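Local coordinates for peptidoglycan-binding domain 1 (Burkholderia, PDB 5NM7), which is a modular phage endolysin that probably binds bacterial peptidoglycan and cleaves it with a large lysozyme-like muramidase domain, at residues 159-162 against 163-167; 171-175 against 176-180; 219-222 against 223-226. All coordinates share one frame; numbering follows the deposited sequence.

Contact 1: residues 159-162 against 163-167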
ATOM      1  N   ALA A 159       7.976   7.799  17.474  1.00 19.50           N
ATOM      2  CA  ALA A 159       8.799   7.958  18.696  1.00 20.58           C
ATOM      3  C   ALA A 159      10.117   7.198  18.553  1.00 20.72           C
ATOM      4  O   ALA A 159      11.189   7.723  18.877  1.00 21.76           O
ATOM      5  CB  ALA A 159       8.035   7.525  19.946  1.00 22.64           C
ATOM      6  N   ARG A 160      10.044   5.960  18.052  1.00 20.46           N
ATOM      7  CA  ARG A 160      11.245   5.179  17.801  1.00 20.38           C
ATOM      8  C   ARG A 160      12.134   5.863  16.740  1.00 19.96           C
ATOM      9  O   ARG A 160      13.361   5.955  16.911  1.00 21.96           O
ATOM     10  CB  ARG A 160      10.874   3.771  17.351  1.00 21.33           C
ATOM     11  CG  ARG A 160      10.159   2.960  18.417  1.00 21.78           C
ATOM     12  CD  ARG A 160       9.839   1.561  17.898  1.00 22.06           C
ATOM     13  NE  ARG A 160      11.046   0.784  17.872  1.00 22.79           N
ATOM     14  CZ  ARG A 160      11.417  -0.079  16.955  1.00 28.89           C
ATOM     15  NH1 ARG A 160      10.692  -0.281  15.805  1.00 27.64           N
ATOM     16  NH2 ARG A 160      12.573  -0.719  17.190  1.00 28.11           N
ATOM     17  N   LEU A 161      11.520   6.300  15.643  1.00 18.23           N
ATOM     18  CA  LEU A 161      12.240   6.993  14.573  1.00 18.06           C
ATOM     19  C   LEU A 161      12.932   8.279  15.127  1.00 20.09           C
ATOM     20  O   LEU A 161      14.117   8.507  14.878  1.00 19.20           O
ATOM     21  CB  LEU A 161      11.328   7.372  13.429  1.00 19.45           C
ATOM     22  CG  LEU A 161      11.967   8.136  12.267  1.00 18.32           C
ATOM     23  CD1 LEU A 161      13.129   7.378  11.681  1.00 20.63           C
ATOM     24  CD2 LEU A 161      10.946   8.475  11.196  1.00 19.65           C
ATOM     25  N   ALA A 162      12.184   9.055  15.920  1.00 20.49           N
ATOM     26  CA  ALA A 162      12.667  10.310  16.490  1.00 22.37           C
ATOM     27  C   ALA A 162      13.916  10.040  17.340  1.00 22.32           C
ATOM     28  O   ALA A 162      14.873  10.827  17.286  1.00 22.34           O
ATOM     29  CB  ALA A 162      11.580  10.998  17.297  1.00 23.95           C
ATOM     30  N   SER A 163      13.889   8.963  18.127  1.00 21.74           N
ATOM     31  CA  SER A 163      15.033   8.558  18.967  1.00 23.22           C
ATOM     32  C   SER A 163      16.202   8.097  18.126  1.00 24.87           C
ATOM     33  O   SER A 163      17.336   8.546  18.307  1.00 23.30           O
ATOM     34  CB  SER A 163      14.653   7.507  19.980  1.00 25.83           C
ATOM     35  OG  SER A 163      13.536   7.898  20.733  1.00 28.51           O
ATOM     36  N   ALA A 164      15.920   7.235  17.152  1.00 23.05           N
ATOM     37  CA  ALA A 164      16.958   6.848  16.207  1.00 24.19           C
ATOM     38  C   ALA A 164      17.577   8.030  15.466  1.00 23.67           C
ATOM     39  O   ALA A 164      18.802   8.041  15.228  1.00 26.41           O
ATOM     40  CB  ALA A 164      16.390   5.846  15.216  1.00 23.03           C
ATOM     41  N   SER A 165      16.759   9.008  15.105  1.00 25.40           N
ATOM     42  CA  SER A 165      17.202  10.171  14.357  1.00 28.52           C
ATOM     43  C   SER A 165      18.253  10.995  15.128  1.00 30.84           C
ATOM     44  O   SER A 165      19.118  11.635  14.524  1.00 32.01           O
ATOM     45  CB  SER A 165      16.037  11.059  13.992  1.00 28.96           C
ATOM     46  OG  SER A 165      15.268  10.458  12.968  1.00 30.70           O
ATOM     47  N   GLN A 166      18.157  10.962  16.447  1.00 30.50           N
ATOM     48  CA  GLN A 166      19.128  11.649  17.319  1.00 34.12           C
ATOM     49  C   GLN A 166      20.476  10.929  17.369  1.00 36.23           C
ATOM     50  O   GLN A 166      21.478  11.522  17.765  1.00 36.61           O
ATOM     51  CB  GLN A 166      18.541  11.853  18.728  1.00 33.88           C
ATOM     52  CG  GLN A 166      17.404  12.874  18.721  1.00 35.28           C
ATOM     53  CD  GLN A 166      17.734  14.215  18.070  1.00 38.00           C
ATOM     54  OE1 GLN A 166      18.815  14.783  18.278  1.00 43.16           O
ATOM     55  NE2 GLN A 166      16.807  14.728  17.257  1.00 40.46           N
ATOM     56  N   ILE A 167      20.512   9.666  16.956  1.00 34.28           N
ATOM     57  CA  ILE A 167      21.781   8.948  16.733  1.00 35.22           C
ATOM     58  C   ILE A 167      22.385   9.300  15.368  1.00 35.27           C
ATOM     59  O   ILE A 167      23.569   9.650  15.270  1.00 33.98           O
ATOM     60  CB  ILE A 167      21.615   7.433  16.846  1.00 35.55           C
ATOM     61  CG1 ILE A 167      21.003   7.066  18.204  1.00 37.21           C
ATOM     62  CG2 ILE A 167      22.958   6.736  16.651  1.00 36.59           C
ATOM     63  CD1 ILE A 167      20.576   5.630  18.329  1.00 39.17           C
TER
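The carbonyl oxygen of L161 is gripped twice by S165, four residues on in helix 156-167. The backbone S165 N donates to L161 O at 2.7 Å. The hydroxyl S165 OG donates to L161 O as well, at 3.0 Å. It comes in well above the carbonyl plane, about 49° out of it. Two residues earlier, S163 does the same to A159 O. S163 OG reaches A159 O at 3.0 Å and S163 N reaches it at 3.1 Å, and the two donors arrive from opposite faces of the carbonyl plane. Both serines hold OG beside their own backbone N (chi1 -52° in S163, -73° in S165). This turns each hydroxyl back along the helix to the carbonyl four residues before. Between the two forks, A164 N donates to R160 O at 2.9 Å in an almost straight bond. Toward the C-terminal end the ladder slackens, and the bond from Q166 N to A162 O is weak. The CD1 methyl of L161 lies 4.0 Å from S165 OG, while its side chain packs on T176 and W178. The guanidinium of R160 forms a salt bridge with E157 and a hydrogen bond to A142 O. Each serine hydroxyl thus spends its proton on a carbonyl of its own helix, and S165 can lie against A172 with that donor satisfied.

Contact 2: residues 171-175 against 176-180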
ATOM      1  N   CYS A 171      20.729   7.852   8.656  1.00 23.54           N
ATOM      2  CA  CYS A 171      20.675   6.412   8.890  1.00 24.86           C
ATOM      3  C   CYS A 171      19.305   5.930   9.366  1.00 21.99           C
ATOM      4  O   CYS A 171      18.793   4.883   8.920  1.00 21.36           O
ATOM      5  CB  CYS A 171      21.751   5.980   9.871  1.00 26.77           C
ATOM      6  SG  CYS A 171      23.405   5.988   9.096  1.00 32.54           S
ATOM      7  N   ALA A 172      18.714   6.705  10.273  1.00 22.46           N
ATOM      8  CA  ALA A 172      17.406   6.335  10.822  1.00 23.10           C
ATOM      9  C   ALA A 172      16.335   6.299   9.729  1.00 20.64           C
ATOM     10  O   ALA A 172      15.521   5.373   9.723  1.00 21.66           O
ATOM     11  CB  ALA A 172      16.979   7.304  11.926  1.00 24.92           C
ATOM     12  N   LEU A 173      16.344   7.279   8.826  1.00 19.54           N
ATOM     13  CA  LEU A 173      15.372   7.333   7.712  1.00 19.13           C
ATOM     14  C   LEU A 173      15.621   6.187   6.753  1.00 19.84           C
ATOM     15  O   LEU A 173      14.679   5.569   6.267  1.00 19.46           O
ATOM     16  CB  LEU A 173      15.434   8.650   6.986  1.00 20.07           C
ATOM     17  CG  LEU A 173      15.138   9.922   7.828  1.00 20.76           C
ATOM     18  CD1 LEU A 173      15.389  11.164   6.999  1.00 22.57           C
ATOM     19  CD2 LEU A 173      13.740   9.956   8.420  1.00 21.73           C
ATOM     20  N   GLU A 174      16.895   5.900   6.503  1.00 19.93           N
ATOM     21  CA  GLU A 174      17.280   4.719   5.693  1.00 19.64           C
ATOM     22  C   GLU A 174      16.827   3.370   6.270  1.00 18.98           C
ATOM     23  O   GLU A 174      16.504   2.442   5.509  1.00 17.99           O
ATOM     24  CB  GLU A 174      18.810   4.736   5.456  1.00 20.20           C
ATOM     25  CG  GLU A 174      19.239   5.836   4.506  1.00 22.07           C
ATOM     26  CD  GLU A 174      20.754   5.862   4.286  1.00 24.58           C
ATOM     27  OE1 GLU A 174      21.477   5.233   5.071  1.00 27.24           O
ATOM     28  OE2 GLU A 174      21.166   6.484   3.307  1.00 26.04           O
ATOM     29  N   ALA A 175      16.769   3.264   7.603  1.00 17.47           N
ATOM     30  CA  ALA A 175      16.370   2.088   8.323  1.00 17.62           C
ATOM     31  C   ALA A 175      14.855   2.047   8.592  1.00 17.49           C
ATOM     32  O   ALA A 175      14.406   1.229   9.413  1.00 18.81           O
ATOM     33  CB  ALA A 175      17.081   2.044   9.651  1.00 19.06           C
ATOM     34  N   THR A 176      14.089   2.867   7.896  1.00 17.27           N
ATOM     35  CA  THR A 176      12.647   2.895   8.087  1.00 15.88           C
ATOM     36  C   THR A 176      11.966   2.581   6.757  1.00 15.09           C
ATOM     37  O   THR A 176      12.447   3.000   5.709  1.00 15.41           O
ATOM     38  CB  THR A 176      12.229   4.266   8.623  1.00 15.59           C
ATOM     39  OG1 THR A 176      12.886   4.456   9.873  1.00 16.24           O
ATOM     40  CG2 THR A 176      10.718   4.339   8.841  1.00 16.72           C
ATOM     41  N   SER A 177      10.858   1.847   6.815  1.00 15.99           N
ATOM     42  CA  SER A 177      10.000   1.667   5.623  1.00 17.13           C
ATOM     43  C   SER A 177       8.881   2.670   5.560  1.00 17.23           C
ATOM     44  O   SER A 177       8.263   2.979   6.592  1.00 17.07           O
ATOM     45  CB  SER A 177       9.432   0.248   5.587  1.00 17.79           C
ATOM     46  OG  SER A 177       8.818  -0.103   6.816  1.00 18.31           O
ATOM     47  N   TRP A 178       8.541   3.131   4.365  1.00 16.92           N
ATOM     48  CA  TRP A 178       7.662   4.287   4.193  1.00 16.00           C
ATOM     49  C   TRP A 178       6.506   4.033   3.299  1.00 16.13           C
ATOM     50  O   TRP A 178       6.648   3.457   2.228  1.00 16.03           O
ATOM     51  CB  TRP A 178       8.464   5.429   3.575  1.00 16.53           C
ATOM     52  CG  TRP A 178       9.557   5.852   4.474  1.00 16.23           C
ATOM     53  CD1 TRP A 178      10.814   5.321   4.574  1.00 15.61           C
ATOM     54  CD2 TRP A 178       9.487   6.880   5.442  1.00 17.48           C
ATOM     55  NE1 TRP A 178      11.514   5.932   5.550  1.00 16.67           N
ATOM     56  CE2 TRP A 178      10.720   6.892   6.119  1.00 16.98           C
ATOM     57  CE3 TRP A 178       8.482   7.771   5.826  1.00 16.82           C
ATOM     58  CZ2 TRP A 178      11.009   7.793   7.128  1.00 17.77           C
ATOM     59  CZ3 TRP A 178       8.764   8.650   6.839  1.00 18.04           C
ATOM     60  CH2 TRP A 178      10.002   8.651   7.488  1.00 17.50           C
ATOM     61  N   GLY A 179       5.341   4.494   3.744  1.00 15.69           N
ATOM     62  CA  GLY A 179       4.159   4.607   2.919  1.00 16.51           C
ATOM     63  C   GLY A 179       3.467   3.280   2.652  1.00 15.19           C
ATOM     64  O   GLY A 179       3.742   2.273   3.297  1.00 16.13           O
ATOM     65  N   ALA A 180       2.525   3.352   1.712  1.00 15.77           N
ATOM     66  CA  ALA A 180       1.566   2.296   1.447  1.00 15.11           C
ATOM     67  C   ALA A 180       2.255   1.001   1.036  1.00 14.44           C
ATOM     68  O   ALA A 180       1.758  -0.084   1.354  1.00 15.32           O
ATOM     69  CB  ALA A 180       0.607   2.723   0.351  1.00 15.80           C
TER
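L173 lays its CD2 methyl against the six-membered part of the W178 indole, 3.7 Å from CZ2, and the two side chains cross at a slant. The same pair is joined by a polar bond. W178 NE1 donates to L173 O at 3.3 Å, with a nearly straight N-H...O angle of 171°. That oxygen sits in the ring plane, at the indole edge. L173 O has a second donor, T176 N, at 3.2 Å. This amide comes from above the carbonyl plane, 68° out of it, so the two donors meet the oxygen from different directions. T176, the first residue of the strand, turns back to the helix. Its OG1 is held beside the backbone N (chi1 -61°) and donates to A172 O at 2.8 Å. Its other branch, CG2, lies 3.5 Å above one face of the W178 ring, toward the rim. Helix 169-174 gives way at A175, the first residue to leave helical geometry. V200 and M203 of helix 196-205 also touch the indole. The carbonyls of A172 and L173 thus find donors in the T176 hydroxyl and amide and in the indole N-H, which ties the helix end to the central strand of the small antiparallel sheet in a buried place.

Contact 3: residues 219-222 against 223-226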
ATOM      1  N   LEU A 219      11.200  -1.419 -10.772  1.00 15.94           N
ATOM      2  CA  LEU A 219      12.044  -1.139 -11.936  1.00 17.49           C
ATOM      3  C   LEU A 219      13.516  -1.419 -11.671  1.00 17.64           C
ATOM      4  O   LEU A 219      14.250  -1.806 -12.600  1.00 19.72           O
ATOM      5  CB  LEU A 219      11.844   0.281 -12.444  1.00 17.77           C
ATOM      6  CG  LEU A 219      10.539   0.621 -13.162  1.00 17.48           C
ATOM      7  CD1 LEU A 219      10.392   2.094 -13.431  1.00 19.56           C
ATOM      8  CD2 LEU A 219      10.376  -0.168 -14.452  1.00 19.41           C
ATOM      9  N   ALA A 220      13.955  -1.223 -10.432  1.00 16.34           N
ATOM     10  CA  ALA A 220      15.342  -1.471 -10.034  1.00 18.70           C
ATOM     11  C   ALA A 220      15.718  -2.938  -9.879  1.00 20.08           C
ATOM     12  O   ALA A 220      16.908  -3.246  -9.773  1.00 21.40           O
ATOM     13  CB  ALA A 220      15.647  -0.721  -8.744  1.00 19.17           C
ATOM     14  N   ASP A 221      14.730  -3.831  -9.877  1.00 19.07           N
ATOM     15  CA  ASP A 221      14.962  -5.263  -9.795  1.00 20.66           C
ATOM     16  C   ASP A 221      14.377  -5.940 -11.026  1.00 19.20           C
ATOM     17  O   ASP A 221      13.208  -6.223 -11.106  1.00 17.95           O
ATOM     18  CB  ASP A 221      14.344  -5.803  -8.507  1.00 21.69           C
ATOM     19  CG  ASP A 221      14.699  -7.265  -8.263  1.00 24.27           C
ATOM     20  OD1 ASP A 221      14.875  -8.028  -9.245  1.00 22.69           O
ATOM     21  OD2 ASP A 221      14.745  -7.668  -7.101  1.00 25.58           O
ATOM     22  N   LYS A 222      15.216  -6.177 -12.025  1.00 19.46           N
ATOM     23  CA  LYS A 222      14.726  -6.680 -13.301  1.00 19.13           C
ATOM     24  C   LYS A 222      14.115  -8.054 -13.188  1.00 18.76           C
ATOM     25  O   LYS A 222      13.245  -8.391 -13.960  1.00 18.76           O
ATOM     26  CB  LYS A 222      15.828  -6.641 -14.358  1.00 23.02           C
ATOM     27  CG  LYS A 222      16.172  -5.209 -14.723  1.00 25.50           C
ATOM     28  CD  LYS A 222      16.963  -5.071 -16.010  1.00 31.80           C
ATOM     29  CE  LYS A 222      16.738  -3.708 -16.662  1.00 37.41           C
ATOM     30  NZ  LYS A 222      17.431  -2.593 -15.955  1.00 41.72           N
ATOM     31  N   VAL A 223      14.558  -8.860 -12.244  1.00 17.88           N
ATOM     32  CA  VAL A 223      14.002 -10.209 -12.064  1.00 18.43           C
ATOM     33  C   VAL A 223      12.601 -10.091 -11.485  1.00 18.99           C
ATOM     34  O   VAL A 223      11.675 -10.709 -11.984  1.00 19.48           O
ATOM     35  CB  VAL A 223      14.895 -11.041 -11.147  1.00 18.67           C
ATOM     36  CG1 VAL A 223      14.265 -12.391 -10.854  1.00 21.45           C
ATOM     37  CG2 VAL A 223      16.248 -11.245 -11.834  1.00 19.68           C
ATOM     38  N   MET A 224      12.468  -9.250 -10.473  1.00 17.59           N
ATOM     39  CA  MET A 224      11.129  -8.936  -9.937  1.00 17.57           C
ATOM     40  C   MET A 224      10.162  -8.304 -10.938  1.00 17.19           C
ATOM     41  O   MET A 224       8.985  -8.699 -11.042  1.00 17.64           O
ATOM     42  CB  MET A 224      11.287  -8.048  -8.691  1.00 19.53           C
ATOM     43  CG  MET A 224       9.969  -7.806  -8.004  1.00 22.15           C
ATOM     44  SD  MET A 224      10.165  -6.573  -6.692  1.00 25.85           S
ATOM     45  CE  MET A 224      11.012  -7.571  -5.584  1.00 21.32           C
ATOM     46  N   LEU A 225      10.658  -7.350 -11.720  1.00 16.16           N
ATOM     47  CA  LEU A 225       9.908  -6.726 -12.756  1.00 16.35           C
ATOM     48  C   LEU A 225       9.410  -7.747 -13.773  1.00 16.13           C
ATOM     49  O   LEU A 225       8.276  -7.712 -14.219  1.00 17.01           O
ATOM     50  CB  LEU A 225      10.753  -5.665 -13.445  1.00 16.74           C
ATOM     51  CG  LEU A 225      10.137  -4.941 -14.637  1.00 18.56           C
ATOM     52  CD1 LEU A 225       8.926  -4.134 -14.229  1.00 19.69           C
ATOM     53  CD2 LEU A 225      11.192  -4.026 -15.237  1.00 19.33           C
ATOM     54  N   ALA A 226      10.309  -8.652 -14.161  1.00 16.70           N
ATOM     55  CA  ALA A 226       9.931  -9.658 -15.153  1.00 18.16           C
ATOM     56  C   ALA A 226       8.888 -10.587 -14.593  1.00 18.39           C
ATOM     57  O   ALA A 226       7.989 -10.990 -15.335  1.00 18.76           O
ATOM     58  CB  ALA A 226      11.148 -10.433 -15.649  1.00 18.89           C
TER
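The tight part of this contact is the N-cap of helix 222-229, where the carboxylate of D221 sits over the first turn; the side of K222 and A226 is exposed. D221 OD1 accepts from M224 N at 3.0 Å in a practically straight bond of 179°. The amide meets that oxygen about 62° above the carboxylate plane. A weak bond from V223 N, 3.1 Å from D221 OD1, completes the cap. D221 holds CG anti to its own N (chi1 -173°), which folds the carboxylate forward onto the turn. There D221 CG also lies 3.5 Å from M224 CB, and the two side chains cross at about a right angle. The backbone hydrogen bond from L225 N to D221 O follows, at 2.9 Å. Inward, M224 packs on F236, L239 and Y240 of helix 233-241. L225 meets L219 more loosely, CD2 to CD2 at 4.0 Å, and both leucines also touch L87 of helix 77-87. On the exposed side K222 contributes mainly backbone, with A226 N bonded to K222 O at 3.0 Å. The negative carboxylate at the positive end of the helix dipole would be favourable, and it supplies an acceptor to amides that lack a preceding helical turn.

All three contacts lie within the N-acetylmuramidase range, but at different depths. Contact 2 is buried, and contacts 1 and 3 are partly exposed. Contacts 1 and 2 are neighbours, with centres 12 Å apart, and they touch where L161 meets T176 and A164 meets A172. Contact 1 lies inside helix 156-167; contact 2 joins the next helix, 169-174, to strand 176-178. Contact 3 stands apart, its centre 21 Å from contact 2 and 32 Å from contact 1, among the helices that follow. Hydroxyls serve backbone carbonyls in contacts 1 and 2, inside a helix and at a helix end. Contact 3 reverses the roles: a carboxylate accepts from amides at a helix start.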